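Local coordinates for pyridine nucleotide-disulphide oxidoreductase dimerisation region (Escherichia coli BL21, PDB 6KYY), which is an FAD-binding flavoprotein of the pyridine nucleotide-disulfide oxidoreductase family, induced by hypochlorous acid and probably involved in resistance to reactive chlorine species, at residues B[295-300]-B[315-320]; B[14-19]-B[106-111]; B[24-29]-B[91-96]; B[113-118]-B[122-127]. All coordinates share one frame; numbering follows the deposited sequence.

Contact 1: residues B[295-300]-B[315-320]; sequences WAMGDV and RIVRDE. With FAD (flavin-adenine dinucleotide), chain N.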
# COMPACT_ATOMS: atom_id res chain seq x y z
N TRP B 295 0.35 33.93 12.58
CA TRP B 295 -0.31 32.79 11.96
C TRP B 295 -0.48 31.67 12.97
O TRP B 295 0.20 31.62 14.00
CB TRP B 295 0.49 32.27 10.75
CG TRP B 295 0.42 33.13 9.53
CD1 TRP B 295 -0.31 32.88 8.40
CD2 TRP B 295 1.13 34.35 9.29
NE1 TRP B 295 -0.12 33.89 7.48
CE2 TRP B 295 0.76 34.80 8.00
CE3 TRP B 295 2.03 35.11 10.04
CZ2 TRP B 295 1.27 35.97 7.45
CZ3 TRP B 295 2.53 36.28 9.49
CH2 TRP B 295 2.15 36.70 8.21
N ALA B 296 -1.39 30.75 12.66
CA ALA B 296 -1.57 29.53 13.43
C ALA B 296 -1.68 28.36 12.46
O ALA B 296 -2.39 28.44 11.46
CB ALA B 296 -2.82 29.61 14.31
N MET B 297 -0.96 27.28 12.77
CA MET B 297 -0.94 26.10 11.92
C MET B 297 -1.07 24.85 12.77
O MET B 297 -0.58 24.80 13.90
CB MET B 297 0.36 26.03 11.09
CG MET B 297 0.48 27.08 10.01
SD MET B 297 2.19 27.30 9.47
CE MET B 297 3.02 27.49 11.05
N GLY B 298 -1.73 23.85 12.22
CA GLY B 298 -1.82 22.56 12.87
C GLY B 298 -3.01 22.44 13.81
O GLY B 298 -3.99 23.18 13.75
N ASP B 299 -2.89 21.47 14.72
CA ASP B 299 -3.98 21.13 15.64
C ASP B 299 -4.34 22.25 16.59
O ASP B 299 -5.38 22.18 17.25
CB ASP B 299 -3.62 19.87 16.43
CG ASP B 299 -3.08 18.76 15.55
OD1 ASP B 299 -3.33 18.80 14.33
OD2 ASP B 299 -2.41 17.85 16.08
N VAL B 300 -3.50 23.29 16.70
CA VAL B 300 -3.85 24.45 17.51
C VAL B 300 -4.96 25.28 16.89
O VAL B 300 -5.51 26.17 17.55
CB VAL B 300 -2.59 25.32 17.74
CG1 VAL B 300 -2.35 26.24 16.56
CG2 VAL B 300 -2.73 26.11 19.03
N ARG B 315 1.52 24.67 3.35
CA ARG B 315 1.36 25.03 1.95
C ARG B 315 0.58 26.33 1.80
O ARG B 315 0.89 27.14 0.92
CB ARG B 315 0.66 23.89 1.20
CG ARG B 315 1.46 22.60 1.14
CD ARG B 315 1.17 21.83 -0.13
NE ARG B 315 1.52 20.41 0.01
CZ ARG B 315 0.63 19.43 0.11
NH1 ARG B 315 -0.67 19.71 0.08
NH2 ARG B 315 1.03 18.18 0.23
N ILE B 316 -0.43 26.54 2.65
CA ILE B 316 -1.18 27.80 2.61
C ILE B 316 -0.26 28.97 2.89
O ILE B 316 -0.19 29.94 2.12
CB ILE B 316 -2.35 27.76 3.61
CG1 ILE B 316 -3.20 26.50 3.41
CG2 ILE B 316 -3.20 29.01 3.47
CD1 ILE B 316 -3.71 26.32 2.01
N VAL B 317 0.48 28.91 4.00
CA VAL B 317 1.30 30.05 4.40
C VAL B 317 2.52 30.20 3.50
O VAL B 317 2.99 31.32 3.27
CB VAL B 317 1.70 29.93 5.89
CG1 VAL B 317 0.47 29.68 6.75
CG2 VAL B 317 2.73 28.83 6.09
N ARG B 318 3.05 29.10 2.96
CA ARG B 318 4.16 29.21 2.02
C ARG B 318 3.72 29.85 0.72
O ARG B 318 4.52 30.52 0.05
CB ARG B 318 4.78 27.84 1.75
CG ARG B 318 6.10 27.88 1.00
CD ARG B 318 5.93 27.44 -0.44
NE ARG B 318 7.03 27.90 -1.29
CZ ARG B 318 6.86 28.58 -2.42
NH1 ARG B 318 7.92 28.96 -3.13
NH2 ARG B 318 5.64 28.88 -2.85
N ASP B 319 2.45 29.67 0.34
CA ASP B 319 1.92 30.31 -0.86
C ASP B 319 1.68 31.80 -0.66
O ASP B 319 1.54 32.53 -1.65
CB ASP B 319 0.63 29.62 -1.29
CG ASP B 319 0.32 29.83 -2.76
OD1 ASP B 319 1.27 30.04 -3.54
OD2 ASP B 319 -0.87 29.79 -3.13
N GLU B 320 1.62 32.27 0.58
CA GLU B 320 1.43 33.69 0.84
C GLU B 320 2.75 34.43 1.01
O GLU B 320 2.91 35.54 0.49
CB GLU B 320 0.56 33.90 2.08
CG GLU B 320 0.25 35.36 2.37
CD GLU B 320 -0.86 35.54 3.38
OE1 GLU B 320 -2.01 35.79 2.96
OE2 GLU B 320 -0.59 35.42 4.59
PA FAD N . 2.74 19.15 16.84
O1A FAD N . 1.74 18.75 17.86
O2A FAD N . 3.29 18.02 15.96
O5B FAD N . 3.93 19.92 17.51
C5B FAD N . 3.80 20.52 18.82
C4B FAD N . 5.17 20.91 19.31
O4B FAD N . 5.12 22.23 19.90
C3B FAD N . 5.76 19.98 20.37
O3B FAD N . 7.13 19.70 20.08
C2B FAD N . 5.60 20.78 21.67
O2B FAD N . 6.63 20.47 22.61
C1B FAD N . 5.76 22.21 21.16
N9A FAD N . 5.15 23.22 22.01
C8A FAD N . 3.89 23.21 22.55
N7A FAD N . 3.61 24.26 23.28
C5A FAD N . 4.77 25.02 23.21
C6A FAD N . 5.12 26.27 23.77
N6A FAD N . 4.31 26.99 24.55
N1A FAD N . 6.35 26.75 23.51
C2A FAD N . 7.17 26.03 22.73
N3A FAD N . 6.95 24.85 22.15
C4A FAD N . 5.72 24.40 22.43
N1 FAD N . -2.01 12.12 12.46
C2 FAD N . -2.09 11.51 11.24
O2 FAD N . -2.14 12.16 10.19
N3 FAD N . -2.13 10.13 11.17
C4 FAD N . -2.11 9.25 12.24
O4 FAD N . -2.14 8.04 12.04
C4X FAD N . -2.03 9.91 13.53
N5 FAD N . -1.97 9.17 14.59
C5X FAD N . -1.88 9.79 15.82
C6 FAD N . -1.83 9.01 16.97
C7 FAD N . -1.74 9.59 18.23
C7M FAD N . -1.69 8.71 19.45
C8 FAD N . -1.70 10.99 18.35
C8M FAD N . -1.60 11.65 19.70
C9 FAD N . -1.74 11.78 17.20
C9A FAD N . -1.83 11.19 15.94
N10 FAD N . -1.87 11.96 14.76
C10 FAD N . -1.97 11.35 13.54
C1' FAD N . -1.84 13.43 14.82
C2' FAD N . -0.43 14.01 14.68
O2' FAD N . 0.38 13.60 15.79
C3' FAD N . -0.52 15.53 14.66
O3' FAD N . -1.75 15.92 14.06
C4' FAD N . 0.63 16.22 13.92
O4' FAD N . 1.84 16.05 14.66
C5' FAD N . 0.36 17.69 13.66
O5' FAD N . 0.77 18.45 14.82
P FAD N . 1.08 19.99 14.72
O1P FAD N . 1.77 20.29 13.38
O2P FAD N . -0.15 20.78 14.96
O3P FAD N . 2.13 20.25 15.88
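V317 of helix 307-321 presses its two methyls between W295, in strand 294-296, and M297 just beyond the end of that strand. The packed part is wholly apolar: V317 CG1 lies 3.7 Å from W295 CD1, approaching the indole obliquely, while V317 CG2 meets M297 SD at 3.7 Å. A branched, compact valine suits a helix face that must serve two partners at once, and the flexible thioether of M297, bent at its last torsion (chi3 -50°), lets SD reach the valine methyls. L25 and A21 of helix 20-31 add to this buried layer, touching V317 and M297 respectively, and F131 stacks on the W295 ring.

At the partly exposed side the contact is slacker. E320 runs out almost straight, its CG opposite the backbone N (chi1 -177°), and brings OE2 to the indole edge close to the ring plane. The bond from W295 NE1 to E320 OE2 is long and weak, 3.3 Å with an N-H...O angle of 140°, and the same oxygen has a weak bond with H288.

Beyond M297 the chain enters the Gly-Asp pair typical of this family's FAD site. With no side chain on G298, FAD O2P can lie beside its CA. D299 N donates to the same FAD O2P at 2.8 Å. D299 OD2 accepts from FAD O3' at 2.9 Å. The chemistry thus divides the work: apolar contacts seat the strand end on its helix, while the directional polar bonds that follow grip the cofactor.

Contact 2: residues B[14-19]-B[106-111]; sequences VIIGFG and AEFINN. With FAD (flavin-adenine dinucleotide), chain N.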
# COMPACT_ATOMS: atom_id res chain seq x y z
N VAL B 14 9.30 33.86 13.45
CA VAL B 14 9.45 33.09 14.68
C VAL B 14 8.34 32.05 14.72
O VAL B 14 7.15 32.39 14.67
CB VAL B 14 9.39 33.99 15.93
CG1 VAL B 14 9.62 33.16 17.19
CG2 VAL B 14 10.42 35.10 15.84
N ILE B 15 8.73 30.78 14.79
CA ILE B 15 7.80 29.66 14.85
C ILE B 15 7.79 29.11 16.27
O ILE B 15 8.84 28.99 16.90
CB ILE B 15 8.17 28.57 13.82
CG1 ILE B 15 8.06 29.13 12.40
CG2 ILE B 15 7.27 27.36 13.98
CD1 ILE B 15 9.17 28.67 11.48
N ILE B 16 6.59 28.79 16.76
CA ILE B 16 6.43 28.32 18.13
C ILE B 16 6.04 26.84 18.12
O ILE B 16 4.86 26.51 18.02
CB ILE B 16 5.39 29.16 18.89
CG1 ILE B 16 5.73 30.65 18.79
CG2 ILE B 16 5.31 28.73 20.35
CD1 ILE B 16 4.62 31.56 19.23
N GLY B 17 7.03 25.96 18.23
CA GLY B 17 6.77 24.53 18.24
C GLY B 17 7.41 23.82 17.07
O GLY B 17 7.52 24.38 15.97
N PHE B 18 7.84 22.57 17.28
CA PHE B 18 8.47 21.77 16.24
C PHE B 18 7.46 20.94 15.46
O PHE B 18 7.79 19.83 15.01
CB PHE B 18 9.54 20.86 16.85
CG PHE B 18 10.81 20.80 16.05
CD1 PHE B 18 10.83 20.19 14.80
CD2 PHE B 18 11.99 21.34 16.54
CE1 PHE B 18 11.99 20.13 14.06
CE2 PHE B 18 13.16 21.28 15.80
CZ PHE B 18 13.16 20.67 14.56
N GLY B 19 6.24 21.44 15.27
CA GLY B 19 5.21 20.70 14.57
C GLY B 19 5.54 20.47 13.11
O GLY B 19 6.56 20.90 12.58
N ALA B 106 7.66 28.90 25.25
CA ALA B 106 7.35 30.23 24.76
C ALA B 106 6.06 30.76 25.37
O ALA B 106 5.13 30.01 25.67
CB ALA B 106 7.24 30.23 23.23
N GLU B 107 6.01 32.08 25.54
CA GLU B 107 4.86 32.76 26.13
C GLU B 107 4.76 34.15 25.52
O GLU B 107 5.77 34.85 25.40
CB GLU B 107 4.99 32.84 27.65
CG GLU B 107 3.82 33.50 28.36
CD GLU B 107 4.18 33.98 29.75
OE1 GLU B 107 4.75 35.09 29.87
OE2 GLU B 107 3.90 33.26 30.73
N PHE B 108 3.55 34.55 25.14
CA PHE B 108 3.34 35.82 24.46
C PHE B 108 3.41 36.96 25.48
O PHE B 108 2.57 37.05 26.38
CB PHE B 108 2.00 35.83 23.74
CG PHE B 108 2.06 35.35 22.32
CD1 PHE B 108 2.70 36.10 21.34
CD2 PHE B 108 1.48 34.14 21.96
CE1 PHE B 108 2.76 35.65 20.03
CE2 PHE B 108 1.53 33.69 20.65
CZ PHE B 108 2.17 34.45 19.69
N ILE B 109 4.43 37.81 25.35
CA ILE B 109 4.41 39.10 26.04
C ILE B 109 3.56 40.09 25.26
O ILE B 109 2.76 40.83 25.84
CB ILE B 109 5.84 39.62 26.24
CG1 ILE B 109 6.59 38.79 27.28
CG2 ILE B 109 5.82 41.09 26.64
CD1 ILE B 109 8.10 38.99 27.22
N ASN B 110 3.71 40.10 23.94
CA ASN B 110 3.08 41.08 23.07
C ASN B 110 2.61 40.36 21.81
O ASN B 110 2.54 39.12 21.77
CB ASN B 110 4.05 42.21 22.74
CG ASN B 110 3.62 43.52 23.34
OD1 ASN B 110 2.70 43.57 24.15
ND2 ASN B 110 4.29 44.60 22.95
N ASN B 111 2.29 41.13 20.78
CA ASN B 111 2.13 40.59 19.44
C ASN B 111 3.41 40.66 18.63
O ASN B 111 3.41 40.31 17.45
CB ASN B 111 0.99 41.32 18.71
CG ASN B 111 1.33 42.76 18.40
OD1 ASN B 111 1.42 43.60 19.30
ND2 ASN B 111 1.49 43.07 17.12
PA FAD N . 2.74 19.15 16.84
O1A FAD N . 1.74 18.75 17.86
O2A FAD N . 3.29 18.02 15.96
O5B FAD N . 3.93 19.92 17.51
C5B FAD N . 3.80 20.52 18.82
C4B FAD N . 5.17 20.91 19.31
O4B FAD N . 5.12 22.23 19.90
C3B FAD N . 5.76 19.98 20.37
O3B FAD N . 7.13 19.70 20.08
C2B FAD N . 5.60 20.78 21.67
O2B FAD N . 6.63 20.47 22.61
C1B FAD N . 5.76 22.21 21.16
N9A FAD N . 5.15 23.22 22.01
C8A FAD N . 3.89 23.21 22.55
N7A FAD N . 3.61 24.26 23.28
C5A FAD N . 4.77 25.02 23.21
C6A FAD N . 5.12 26.27 23.77
N6A FAD N . 4.31 26.99 24.55
N1A FAD N . 6.35 26.75 23.51
C2A FAD N . 7.17 26.03 22.73
N3A FAD N . 6.95 24.85 22.15
C4A FAD N . 5.72 24.40 22.43
N1 FAD N . -2.01 12.12 12.46
C2 FAD N . -2.09 11.51 11.24
O2 FAD N . -2.14 12.16 10.19
N3 FAD N . -2.13 10.13 11.17
C4 FAD N . -2.11 9.25 12.24
O4 FAD N . -2.14 8.04 12.04
C4X FAD N . -2.03 9.91 13.53
N5 FAD N . -1.97 9.17 14.59
C5X FAD N . -1.88 9.79 15.82
C6 FAD N . -1.83 9.01 16.97
C7 FAD N . -1.74 9.59 18.23
C7M FAD N . -1.69 8.71 19.45
C8 FAD N . -1.70 10.99 18.35
C8M FAD N . -1.60 11.65 19.70
C9 FAD N . -1.74 11.78 17.20
C9A FAD N . -1.83 11.19 15.94
N10 FAD N . -1.87 11.96 14.76
C10 FAD N . -1.97 11.35 13.54
C1' FAD N . -1.84 13.43 14.82
C2' FAD N . -0.43 14.01 14.68
O2' FAD N . 0.38 13.60 15.79
C3' FAD N . -0.52 15.53 14.66
O3' FAD N . -1.75 15.92 14.06
C4' FAD N . 0.63 16.22 13.92
O4' FAD N . 1.84 16.05 14.66
C5' FAD N . 0.36 17.69 13.66
O5' FAD N . 0.77 18.45 14.82
P FAD N . 1.08 19.99 14.72
O1P FAD N . 1.77 20.29 13.38
O2P FAD N . -0.15 20.78 14.96
O3P FAD N . 2.13 20.25 15.88
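I16 closes the first strand of the Rossmann-type FAD domain, and its branched side chain touches both A106 and F108 of the loop 106-111. The next residues, G17 and G19, fit the GxGxxG pattern of dinucleotide-binding folds, where bare backbone can lie against the cofactor: G17 CA is 3.3 Å from FAD O4B, and G19 forms the N-cap of helix 20-31.

Beta-branching lets I16 serve two directions. Its CG1 arm lies opposite the carbonyl carbon (chi1 -53°) and continues extended, carrying CD1 to 3.8 Å from F108 CZ. The other branch, I16 CG2, is placed opposite the backbone N and reaches A106 CB at 3.8 Å, with FAD N1A almost as near. F108 sets out alongside the other segment, and its ring then brings CZ to I16, the two side chains crossing at a slant; the methyl comes neither squarely over the ring nor squarely at its rim. L114, I130 and I132 also touch this phenylalanine, whose large apolar ring suits a place among aliphatic neighbours.

The small side chain of A106 probably helps the adenine approach the A106 backbone. Within the turn, F18 N is hydrogen-bonded to E40, a residue whose carboxylate also binds FAD. The A106 backbone meets the adenine with one C=O and one N-H, much as a base partner would: A106 O takes a weak bond from FAD N6A at 3.3 Å, and A106 N donates to FAD N1A at 3.1 Å with an N-H...N angle of 162°.

Contact 3: residues B[24-29]-B[91-96]; sequences TLAVTL and HNLADM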
# COMPACT_ATOMS: atom_id res chain seq x y z
N THR B 24 8.53 22.56 8.74
CA THR B 24 8.64 22.64 7.29
C THR B 24 8.77 24.09 6.83
O THR B 24 9.52 24.38 5.89
CB THR B 24 7.43 21.99 6.63
OG1 THR B 24 7.15 20.74 7.27
CG2 THR B 24 7.69 21.74 5.15
N LEU B 25 8.04 25.01 7.48
CA LEU B 25 8.16 26.42 7.14
C LEU B 25 9.55 26.95 7.48
O LEU B 25 10.10 27.77 6.74
CB LEU B 25 7.08 27.22 7.87
CG LEU B 25 6.93 28.69 7.46
CD1 LEU B 25 6.65 28.79 5.97
CD2 LEU B 25 5.84 29.36 8.26
N ALA B 26 10.12 26.50 8.60
CA ALA B 26 11.44 26.98 9.01
C ALA B 26 12.49 26.63 7.97
O ALA B 26 13.37 27.45 7.67
CB ALA B 26 11.81 26.38 10.37
N VAL B 27 12.43 25.43 7.40
CA VAL B 27 13.41 25.04 6.39
C VAL B 27 13.18 25.80 5.09
O VAL B 27 14.14 26.16 4.39
CB VAL B 27 13.37 23.51 6.16
CG1 VAL B 27 14.60 23.07 5.38
CG2 VAL B 27 13.32 22.79 7.48
N THR B 28 11.92 26.07 4.74
CA THR B 28 11.63 26.75 3.49
C THR B 28 11.94 28.24 3.56
O THR B 28 12.31 28.84 2.55
CB THR B 28 10.17 26.54 3.09
OG1 THR B 28 9.76 25.22 3.47
CG2 THR B 28 10.00 26.70 1.59
N LEU B 29 11.79 28.86 4.74
CA LEU B 29 12.10 30.28 4.87
C LEU B 29 13.59 30.52 5.04
O LEU B 29 14.13 31.50 4.53
CB LEU B 29 11.31 30.89 6.03
CG LEU B 29 9.79 30.86 5.90
CD1 LEU B 29 9.14 31.68 7.00
CD2 LEU B 29 9.35 31.35 4.53
N HIS B 91 18.63 18.01 13.61
CA HIS B 91 19.81 18.44 12.86
C HIS B 91 19.44 19.04 11.51
O HIS B 91 20.13 19.94 11.03
CB HIS B 91 20.77 17.27 12.69
CG HIS B 91 21.79 17.16 13.79
ND1 HIS B 91 22.95 17.89 13.80
CD2 HIS B 91 21.80 16.40 14.91
CE1 HIS B 91 23.65 17.59 14.88
NE2 HIS B 91 22.97 16.69 15.57
N ASN B 92 18.36 18.56 10.88
CA ASN B 92 17.95 19.11 9.60
C ASN B 92 17.54 20.57 9.71
O ASN B 92 17.49 21.27 8.69
CB ASN B 92 16.81 18.29 9.00
CG ASN B 92 17.27 17.40 7.86
OD1 ASN B 92 18.47 17.28 7.59
ND2 ASN B 92 16.32 16.76 7.19
N LEU B 93 17.26 21.05 10.92
CA LEU B 93 17.00 22.46 11.18
C LEU B 93 18.21 23.17 11.76
O LEU B 93 18.56 24.27 11.32
CB LEU B 93 15.81 22.61 12.14
CG LEU B 93 14.43 22.85 11.52
CD1 LEU B 93 13.82 21.54 11.06
CD2 LEU B 93 13.52 23.56 12.50
N ALA B 94 18.87 22.55 12.74
CA ALA B 94 19.97 23.21 13.44
C ALA B 94 21.21 23.38 12.58
O ALA B 94 22.10 24.16 12.94
CB ALA B 94 20.33 22.42 14.71
N ASP B 95 21.30 22.67 11.45
CA ASP B 95 22.47 22.79 10.59
C ASP B 95 22.37 23.96 9.62
O ASP B 95 23.40 24.38 9.07
CB ASP B 95 22.69 21.49 9.80
CG ASP B 95 23.03 20.32 10.70
OD1 ASP B 95 23.42 20.56 11.87
OD2 ASP B 95 22.91 19.17 10.25
N MET B 96 21.18 24.50 9.40
CA MET B 96 21.04 25.65 8.52
C MET B 96 21.45 26.92 9.25
O MET B 96 21.03 27.13 10.39
CB MET B 96 19.60 25.77 8.02
CG MET B 96 19.07 24.50 7.36
SD MET B 96 17.67 24.80 6.27
CE MET B 96 18.43 25.77 4.98
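The first helix of the Rossmann-type FAD domain, 20-31, lies against the C-terminal part of helix 71-94 and the residues after it, with A26 and V27 meeting L93 and M96. Here the backbones come close, the CA atoms of V27 and L93 being 6.5 Å apart, which small side chains on the first helix allow. A26 offers a lone methyl, CB, to L93 CD2 at 3.9 Å. V27 uses both branches: CG2 touches L93 CD1 at 3.8 Å, and CG1, set opposite the backbone N (chi1 -166°), meets M96 SD at 3.6 Å. Both L93 and M96 cross the valine at roughly a right angle, and M96 curls at chi3 (67°), an adjustment its unbranched thioether makes easily.

Helix 20-31 is the connection of a beta-alpha-beta crossover, linking strand 10-16 to its parallel neighbour 36-40. Its A26 and the L93 of helix 71-94 therefore share a floor: both rest on L38 and on I99 of strand 99-103, and L93 also touches F18. V27 and M96 lie further out and are partly exposed.

Each segment also has polar bonds of its own. T24 O accepts from both T28 N and T28 OG1, and the two donors arrive from opposite faces of the carbonyl plane; a threonine can thus return its hydroxyl to the helix, and Y314 shares that hydroxyl in a further bond. H91 of helix 71-94, which with N87 forms a copper(II) site, has a weak bond from H91 ND1 to D95 OD1, 3.3 Å long, the carboxylate lying at the edge of the imidazole.

Contact 4: residues B[113-118]-B[122-127]; sequences SLRVHR and NLEIHG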
# COMPACT_ATOMS: atom_id res chain seq x y z
N SER B 113 6.75 40.16 20.67
CA SER B 113 7.80 39.56 21.49
C SER B 113 7.28 38.34 22.23
O SER B 113 6.09 38.24 22.57
CB SER B 113 8.35 40.58 22.50
OG SER B 113 8.64 41.82 21.88
N LEU B 114 8.19 37.40 22.48
CA LEU B 114 7.90 36.17 23.20
C LEU B 114 8.75 36.09 24.46
O LEU B 114 9.82 36.69 24.54
CB LEU B 114 8.18 34.92 22.33
CG LEU B 114 7.30 34.55 21.13
CD1 LEU B 114 5.84 34.36 21.54
CD2 LEU B 114 7.43 35.56 20.00
N ARG B 115 8.25 35.36 25.45
CA ARG B 115 9.02 35.02 26.64
C ARG B 115 9.24 33.52 26.64
O ARG B 115 8.31 32.75 26.90
CB ARG B 115 8.31 35.46 27.92
CG ARG B 115 9.15 35.30 29.18
CD ARG B 115 8.32 35.43 30.45
NE ARG B 115 7.26 36.42 30.32
CZ ARG B 115 7.35 37.67 30.77
NH1 ARG B 115 6.33 38.51 30.60
NH2 ARG B 115 8.45 38.08 31.37
N VAL B 116 10.46 33.09 26.33
CA VAL B 116 10.81 31.68 26.39
C VAL B 116 11.25 31.35 27.81
O VAL B 116 11.96 32.12 28.46
CB VAL B 116 11.89 31.32 25.34
CG1 VAL B 116 11.56 31.97 24.01
CG2 VAL B 116 13.28 31.71 25.81
N HIS B 117 10.77 30.21 28.31
CA HIS B 117 11.00 29.80 29.69
C HIS B 117 12.01 28.65 29.69
O HIS B 117 11.65 27.50 29.41
CB HIS B 117 9.70 29.39 30.36
CG HIS B 117 8.81 30.55 30.72
ND1 HIS B 117 7.81 31.00 29.89
CD2 HIS B 117 8.77 31.34 31.82
CE1 HIS B 117 7.19 32.02 30.46
NE2 HIS B 117 7.76 32.24 31.63
N ARG B 118 13.26 28.97 29.99
CA ARG B 118 14.27 27.97 30.27
C ARG B 118 14.69 28.08 31.73
O ARG B 118 14.90 29.20 32.21
CB ARG B 118 15.49 28.14 29.35
CG ARG B 118 15.95 29.57 29.20
CD ARG B 118 17.06 29.71 28.15
NE ARG B 118 18.10 30.64 28.57
CZ ARG B 118 19.31 30.72 28.02
NH1 ARG B 118 19.63 29.91 27.01
NH2 ARG B 118 20.19 31.60 28.46
N ASN B 122 15.27 33.53 31.79
CA ASN B 122 14.43 33.73 30.61
C ASN B 122 15.18 34.46 29.50
O ASN B 122 16.23 35.09 29.72
CB ASN B 122 13.17 34.52 30.98
CG ASN B 122 12.21 33.72 31.84
OD1 ASN B 122 12.28 32.49 31.88
ND2 ASN B 122 11.32 34.41 32.52
N LEU B 123 14.63 34.37 28.29
CA LEU B 123 15.07 35.15 27.14
C LEU B 123 13.87 35.85 26.53
O LEU B 123 12.72 35.47 26.75
CB LEU B 123 15.75 34.28 26.08
CG LEU B 123 16.90 33.34 26.45
CD1 LEU B 123 17.36 32.57 25.22
CD2 LEU B 123 18.06 34.12 27.06
N GLU B 124 14.15 36.88 25.73
CA GLU B 124 13.12 37.63 25.02
C GLU B 124 13.42 37.59 23.52
O GLU B 124 14.55 37.87 23.10
CB GLU B 124 13.06 39.08 25.51
CG GLU B 124 11.99 39.33 26.56
CD GLU B 124 12.38 38.82 27.94
OE1 GLU B 124 13.57 38.90 28.29
OE2 GLU B 124 11.49 38.35 28.67
N ILE B 125 12.41 37.23 22.73
CA ILE B 125 12.57 36.99 21.30
C ILE B 125 11.50 37.77 20.55
O ILE B 125 10.31 37.68 20.87
CB ILE B 125 12.47 35.49 20.97
CG1 ILE B 125 13.59 34.73 21.69
CG2 ILE B 125 12.51 35.27 19.46
CD1 ILE B 125 13.94 33.41 21.05
N HIS B 126 11.93 38.54 19.55
CA HIS B 126 11.04 39.37 18.75
C HIS B 126 10.88 38.79 17.35
O HIS B 126 11.77 38.10 16.84
CB HIS B 126 11.56 40.81 18.65
CG HIS B 126 12.14 41.33 19.93
ND1 HIS B 126 11.44 41.32 21.12
CD2 HIS B 126 13.34 41.88 20.20
CE1 HIS B 126 12.19 41.84 22.07
NE2 HIS B 126 13.35 42.19 21.54
N GLY B 127 9.73 39.07 16.74
CA GLY B 127 9.45 38.56 15.41
C GLY B 127 8.65 39.49 14.52
O GLY B 127 7.60 40.00 14.93
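S113 and H126 face each other across the antiparallel hairpin of strands 113-116 and 123-127, the serine hydroxyl lying at the edge of the imidazole, near its plane. S113 OG and H126 ND1 are hydrogen-bonded at 2.9 Å, and either may be the donor. On the same face R115 and E124 run side by side in one direction, their guanidinium and carboxylate planes 82° apart. With R115 NH2 4.1 Å from E124 OE2 and that oxygen well out of the guanidinium plane, at most a longer-range attraction of charges is likely; R115 NE instead makes a salt bridge to E107.

The opposite face is apolar. V116 CG1 sits opposite the carbonyl carbon (chi1 -44°), which parts the two methyls: V116 CG2 packs obliquely on L123 CB at 3.6 Å, and V116 CG1 meets I125 CD1 at 4.1 Å. Beta-branched residues suit such extended strands. R118 lays its guanidinium over L123, with CD2 against one face, while its NE bonds to G121 O.

Backbone bonds tie L114 to I125 but are weak at V116-L123. The chemistry implies a two-faced hairpin, its L114, V116 and I125 side buried against I16 and I39, with L123 partly open at the turn end.

Contacts 1 and 2 grip FAD at different points, one at a phosphate and the ribityl chain, the other chiefly at the adenine, with its glycine turn beside the ribose and pyrophosphate; their centres are 14 Å apart. Contact 3 bridges them through the protein: L25 CD2 packs on V317 CG2 of contact 1 at 3.8 Å, and L93 CD2 on F18 CZ of contact 2 at 3.6 Å. Contact 4 lies beside contact 2, centres 8 Å apart, with V14 CG2 packed on H126 O at 3.4 Å. Its V116 side chain remains about 7 Å from FAD. The cofactor's other partners include H433 O of the second subunit, the residue probably acting as proton acceptor.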